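Local coordinates for sensor protein pfeS (Pseudomonas aeruginosa, PDB 3KYZ), which is a membrane-bound histidine kinase of the PfeR/PfeS two-component system and may activate the regulator PfeR by phosphorylation, at residues Y13-L23 and I116-P124. Sequence-based numbering, arbitrary orientation.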
loop_
_atom_site.group_PDB
_atom_site.type_symbol
_atom_site.label_atom_id
_atom_site.label_comp_id
_atom_site.label_asym_id
_atom_site.label_seq_id
_atom_site.Cartn_x
_atom_site.Cartn_y
_atom_site.Cartn_z
ATOM N N TYR A 13 3.970 -18.270 -12.864
ATOM C CA TYR A 13 3.701 -17.338 -11.773
ATOM C C TYR A 13 3.869 -15.879 -12.199
ATOM O O TYR A 13 3.573 -14.969 -11.431
ATOM C CB TYR A 13 4.589 -17.652 -10.566
ATOM C CG TYR A 13 3.836 -18.268 -9.408
ATOM C CD1 TYR A 13 4.047 -17.834 -8.104
ATOM C CD2 TYR A 13 2.900 -19.271 -9.620
ATOM C CE1 TYR A 13 3.354 -18.393 -7.043
ATOM C CE2 TYR A 13 2.202 -19.835 -8.566
ATOM C CZ TYR A 13 2.431 -19.393 -7.281
ATOM O OH TYR A 13 1.735 -19.955 -6.234
ATOM N N PHE A 14 4.343 -15.664 -13.421
ATOM C CA PHE A 14 4.526 -14.314 -13.946
ATOM C C PHE A 14 3.559 -14.032 -15.085
ATOM O O PHE A 14 3.261 -14.918 -15.893
ATOM C CB PHE A 14 5.950 -14.130 -14.470
ATOM C CG PHE A 14 7.004 -14.162 -13.401
ATOM C CD1 PHE A 14 7.380 -13.002 -12.747
ATOM C CD2 PHE A 14 7.626 -15.349 -13.060
ATOM C CE1 PHE A 14 8.356 -13.028 -11.765
ATOM C CE2 PHE A 14 8.603 -15.382 -12.080
ATOM C CZ PHE A 14 8.967 -14.219 -11.431
ATOM N N LEU A 15 3.084 -12.792 -15.159
ATOM C CA LEU A 15 2.281 -12.372 -16.298
ATOM C C LEU A 15 3.103 -12.488 -17.577
ATOM O O LEU A 15 4.290 -12.159 -17.593
ATOM C CB LEU A 15 1.815 -10.930 -16.124
ATOM C CG LEU A 15 0.868 -10.622 -14.966
ATOM C CD1 LEU A 15 0.576 -9.129 -14.963
ATOM C CD2 LEU A 15 -0.423 -11.425 -15.076
ATOM N N ALA A 16 2.469 -12.958 -18.646
ATOM C CA ALA A 16 3.104 -12.977 -19.952
ATOM C C ALA A 16 3.454 -11.552 -20.365
ATOM O O ALA A 16 2.736 -10.610 -20.029
ATOM C CB ALA A 16 2.180 -13.612 -20.980
ATOM N N PRO A 17 4.560 -11.390 -21.101
ATOM C CA PRO A 17 5.003 -10.056 -21.522
ATOM C C PRO A 17 3.909 -9.249 -22.226
ATOM O O PRO A 17 3.773 -8.056 -21.953
ATOM C CB PRO A 17 6.147 -10.363 -22.488
ATOM C CG PRO A 17 6.678 -11.679 -22.022
ATOM C CD PRO A 17 5.492 -12.448 -21.526
ATOM N N ALA A 18 3.138 -9.881 -23.110
ATOM C CA ALA A 18 2.101 -9.157 -23.840
ATOM C C ALA A 18 0.997 -8.662 -22.905
ATOM O O ALA A 18 0.363 -7.641 -23.168
ATOM C CB ALA A 18 1.519 -10.014 -24.961
ATOM N N ASP A 19 0.768 -9.383 -21.814
ATOM C CA ASP A 19 -0.223 -8.957 -20.826
ATOM C C ASP A 19 0.299 -7.814 -19.972
ATOM O O ASP A 19 -0.465 -6.930 -19.579
ATOM C CB ASP A 19 -0.703 -10.137 -19.980
ATOM C CG ASP A 19 -1.549 -11.101 -20.786
ATOM O OD1 ASP A 19 -2.173 -10.635 -21.763
ATOM O OD2 ASP A 19 -1.579 -12.306 -20.465
ATOM N N ARG A 20 1.599 -7.816 -19.681
ATOM C CA ARG A 20 2.197 -6.680 -18.992
ATOM C C ARG A 20 2.039 -5.436 -19.852
ATOM O O ARG A 20 1.653 -4.377 -19.366
ATOM C CB ARG A 20 3.676 -6.932 -18.706
ATOM C CG ARG A 20 3.916 -8.111 -17.795
ATOM C CD ARG A 20 5.392 -8.345 -17.546
ATOM N NE ARG A 20 5.621 -9.712 -17.093
ATOM C CZ ARG A 20 6.797 -10.189 -16.709
ATOM N NH1 ARG A 20 6.896 -11.449 -16.314
ATOM N NH2 ARG A 20 7.872 -9.412 -16.716
ATOM N N HIS A 21 2.332 -5.573 -21.142
ATOM C CA HIS A 21 2.225 -4.454 -22.071
ATOM C C HIS A 21 0.789 -3.935 -22.142
ATOM O O HIS A 21 0.549 -2.730 -22.149
ATOM C CB HIS A 21 2.711 -4.875 -23.457
ATOM C CG HIS A 21 2.721 -3.766 -24.461
ATOM N ND1 HIS A 21 1.632 -3.468 -25.252
ATOM C CD2 HIS A 21 3.689 -2.885 -24.807
ATOM C CE1 HIS A 21 1.929 -2.451 -26.041
ATOM N NE2 HIS A 21 3.171 -2.079 -25.791
ATOM N N TYR A 22 -0.165 -4.862 -22.195
ATOM C CA TYR A 22 -1.584 -4.523 -22.263
ATOM C C TYR A 22 -2.035 -3.702 -21.056
ATOM O O TYR A 22 -2.689 -2.662 -21.194
ATOM C CB TYR A 22 -2.399 -5.804 -22.329
ATOM C CG TYR A 22 -3.864 -5.635 -22.644
ATOM C CD1 TYR A 22 -4.267 -5.207 -23.901
ATOM C CD2 TYR A 22 -4.845 -5.956 -21.712
ATOM C CE1 TYR A 22 -5.594 -5.079 -24.222
ATOM C CE2 TYR A 22 -6.197 -5.825 -22.029
ATOM C CZ TYR A 22 -6.555 -5.385 -23.294
ATOM O OH TYR A 22 -7.882 -5.253 -23.654
ATOM N N LEU A 23 -1.693 -4.178 -19.864
ATOM C CA LEU A 23 -2.098 -3.479 -18.654
ATOM C C LEU A 23 -1.355 -2.153 -18.529
ATOM O O LEU A 23 -1.927 -1.153 -18.094
ATOM C CB LEU A 23 -1.894 -4.357 -17.417
ATOM C CG LEU A 23 -2.766 -5.621 -17.380
ATOM C CD1 LEU A 23 -2.469 -6.462 -16.141
ATOM C CD2 LEU A 23 -4.257 -5.276 -17.467
ATOM N N ILE A 116 -5.353 -1.787 -10.585
ATOM C CA ILE A 116 -6.371 -2.667 -11.142
ATOM C C ILE A 116 -6.278 -4.020 -10.460
ATOM O O ILE A 116 -5.195 -4.590 -10.362
ATOM C CB ILE A 116 -6.247 -2.785 -12.690
ATOM C CG1 ILE A 116 -7.354 -3.669 -13.271
ATOM C CG2 ILE A 116 -4.864 -3.291 -13.115
ATOM C CD1 ILE A 116 -7.519 -3.480 -14.778
ATOM N N GLN A 117 -7.398 -4.526 -9.954
ATOM C CA GLN A 117 -7.383 -5.891 -9.444
ATOM C C GLN A 117 -7.260 -6.808 -10.657
ATOM O O GLN A 117 -8.000 -6.669 -11.629
ATOM C CB GLN A 117 -8.632 -6.236 -8.636
ATOM C CG GLN A 117 -8.491 -7.588 -7.936
ATOM C CD GLN A 117 -9.526 -7.830 -6.855
ATOM O OE1 GLN A 117 -10.624 -7.280 -6.896
ATOM N NE2 GLN A 117 -9.172 -8.660 -5.871
ATOM N N LEU A 118 -6.303 -7.724 -10.618
ATOM C CA LEU A 118 -5.999 -8.541 -11.791
ATOM C C LEU A 118 -7.242 -9.270 -12.289
ATOM O O LEU A 118 -7.883 -9.975 -11.522
ATOM C CB LEU A 118 -4.916 -9.569 -11.457
ATOM C CG LEU A 118 -4.334 -10.281 -12.676
ATOM C CD1 LEU A 118 -3.482 -9.318 -13.495
ATOM C CD2 LEU A 118 -3.520 -11.482 -12.244
ATOM N N PRO A 119 -7.594 -9.100 -13.574
ATOM C CA PRO A 119 -8.697 -9.905 -14.116
ATOM C C PRO A 119 -8.394 -11.397 -14.006
ATOM O O PRO A 119 -7.266 -11.819 -14.255
ATOM C CB PRO A 119 -8.746 -9.484 -15.589
ATOM C CG PRO A 119 -8.218 -8.092 -15.590
ATOM C CD PRO A 119 -7.119 -8.093 -14.541
ATOM N N GLU A 120 -9.399 -12.187 -13.647
ATOM C CA GLU A 120 -9.193 -13.606 -13.380
ATOM C C GLU A 120 -8.542 -14.358 -14.544
ATOM O O GLU A 120 -7.749 -15.280 -14.335
ATOM C CB GLU A 120 -10.517 -14.267 -12.996
ATOM C CG GLU A 120 -10.386 -15.719 -12.576
ATOM C CD GLU A 120 -11.732 -16.374 -12.341
ATOM O OE1 GLU A 120 -12.748 -15.825 -12.820
ATOM O OE2 GLU A 120 -11.775 -17.436 -11.682
ATOM N N ARG A 121 -8.868 -13.963 -15.769
ATOM C CA ARG A 121 -8.361 -14.680 -16.937
ATOM C C ARG A 121 -6.851 -14.531 -17.112
ATOM O O ARG A 121 -6.233 -15.303 -17.851
ATOM C CB ARG A 121 -9.078 -14.226 -18.211
ATOM C CG ARG A 121 -8.582 -12.896 -18.731
ATOM C CD ARG A 121 -9.283 -12.477 -20.013
ATOM N NE ARG A 121 -8.772 -11.185 -20.449
ATOM C CZ ARG A 121 -9.117 -10.027 -19.898
ATOM N NH1 ARG A 121 -9.994 -9.998 -18.904
ATOM N NH2 ARG A 121 -8.599 -8.896 -20.355
ATOM N N LEU A 122 -6.258 -13.548 -16.433
ATOM C CA LEU A 122 -4.844 -13.229 -16.629
ATOM C C LEU A 122 -3.926 -13.822 -15.567
ATOM O O LEU A 122 -2.714 -13.596 -15.596
ATOM C CB LEU A 122 -4.623 -11.713 -16.676
ATOM C CG LEU A 122 -5.252 -10.903 -17.810
ATOM C CD1 LEU A 122 -4.786 -9.448 -17.725
ATOM C CD2 LEU A 122 -4.910 -11.502 -19.168
ATOM N N LEU A 123 -4.490 -14.562 -14.621
ATOM C CA LEU A 123 -3.686 -15.085 -13.527
ATOM C C LEU A 123 -2.794 -16.211 -14.027
ATOM O O LEU A 123 -3.273 -17.138 -14.677
ATOM C CB LEU A 123 -4.572 -15.573 -12.381
ATOM C CG LEU A 123 -3.828 -15.985 -11.109
ATOM C CD1 LEU A 123 -3.203 -14.777 -10.416
ATOM C CD2 LEU A 123 -4.768 -16.716 -10.172
ATOM N N PRO A 124 -1.485 -16.130 -13.736
ATOM C CA PRO A 124 -0.551 -17.183 -14.147
ATOM C C PRO A 124 -1.045 -18.566 -13.731
ATOM O O PRO A 124 -1.414 -18.742 -12.567
ATOM C CB PRO A 124 0.725 -16.828 -13.379
ATOM C CG PRO A 124 0.643 -15.348 -13.194
ATOM C CD PRO A 124 -0.817 -15.064 -12.968
#
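The backbones come nearest at Y13 and P124, the first and last modelled residues, with CA atoms 4.9 Å apart. From there 13-23 passes through a loop into the helix that starts at P17. Residues 116-124 leave a strand and make a 3-10 turn at 120-122. At L23 and I116 the CA atoms stand 8.7 Å apart, and near there side chains of L23, L118 and L122 make the contact.

The P124 ring lies against the backbone of Y13, with P124 CG 3.4 Å from Y13 C. L15 and L118 lie alongside, pointing opposite ways. With CG set anti to its own carbonyl carbon (chi1 -64°), L15 brings CD2 to 3.2 Å from L122 O, a close methyl-to-carbonyl-oxygen contact. The same methyl also makes apolar contacts with L118 CD1 and P124 CD. The L23 and L122 side chains meet end-on, CD1 to CD1 at 4.1 Å. L118 lies roughly perpendicular to L23. Outside the pair, L23 also rests on I103 and L118 on V101, both of strand 100-104.

D19 lays its carboxylate against a methyl, with OD2 3.7 Å from L122 CD2. Farther out, R121 brings the edge of its guanidinium to Y22 CE2, and R121 NH2 is salt-bridged to E53.

This leucine-rich packing joins the start of the long N-terminal helix to the end of strand 113-117, the middle strand of the antiparallel sheet, and the tail after it. The two modelled ends lie side by side in this Cache-clan sensor domain, predicted to be periplasmic, consistent with flanking membrane-spanning segments.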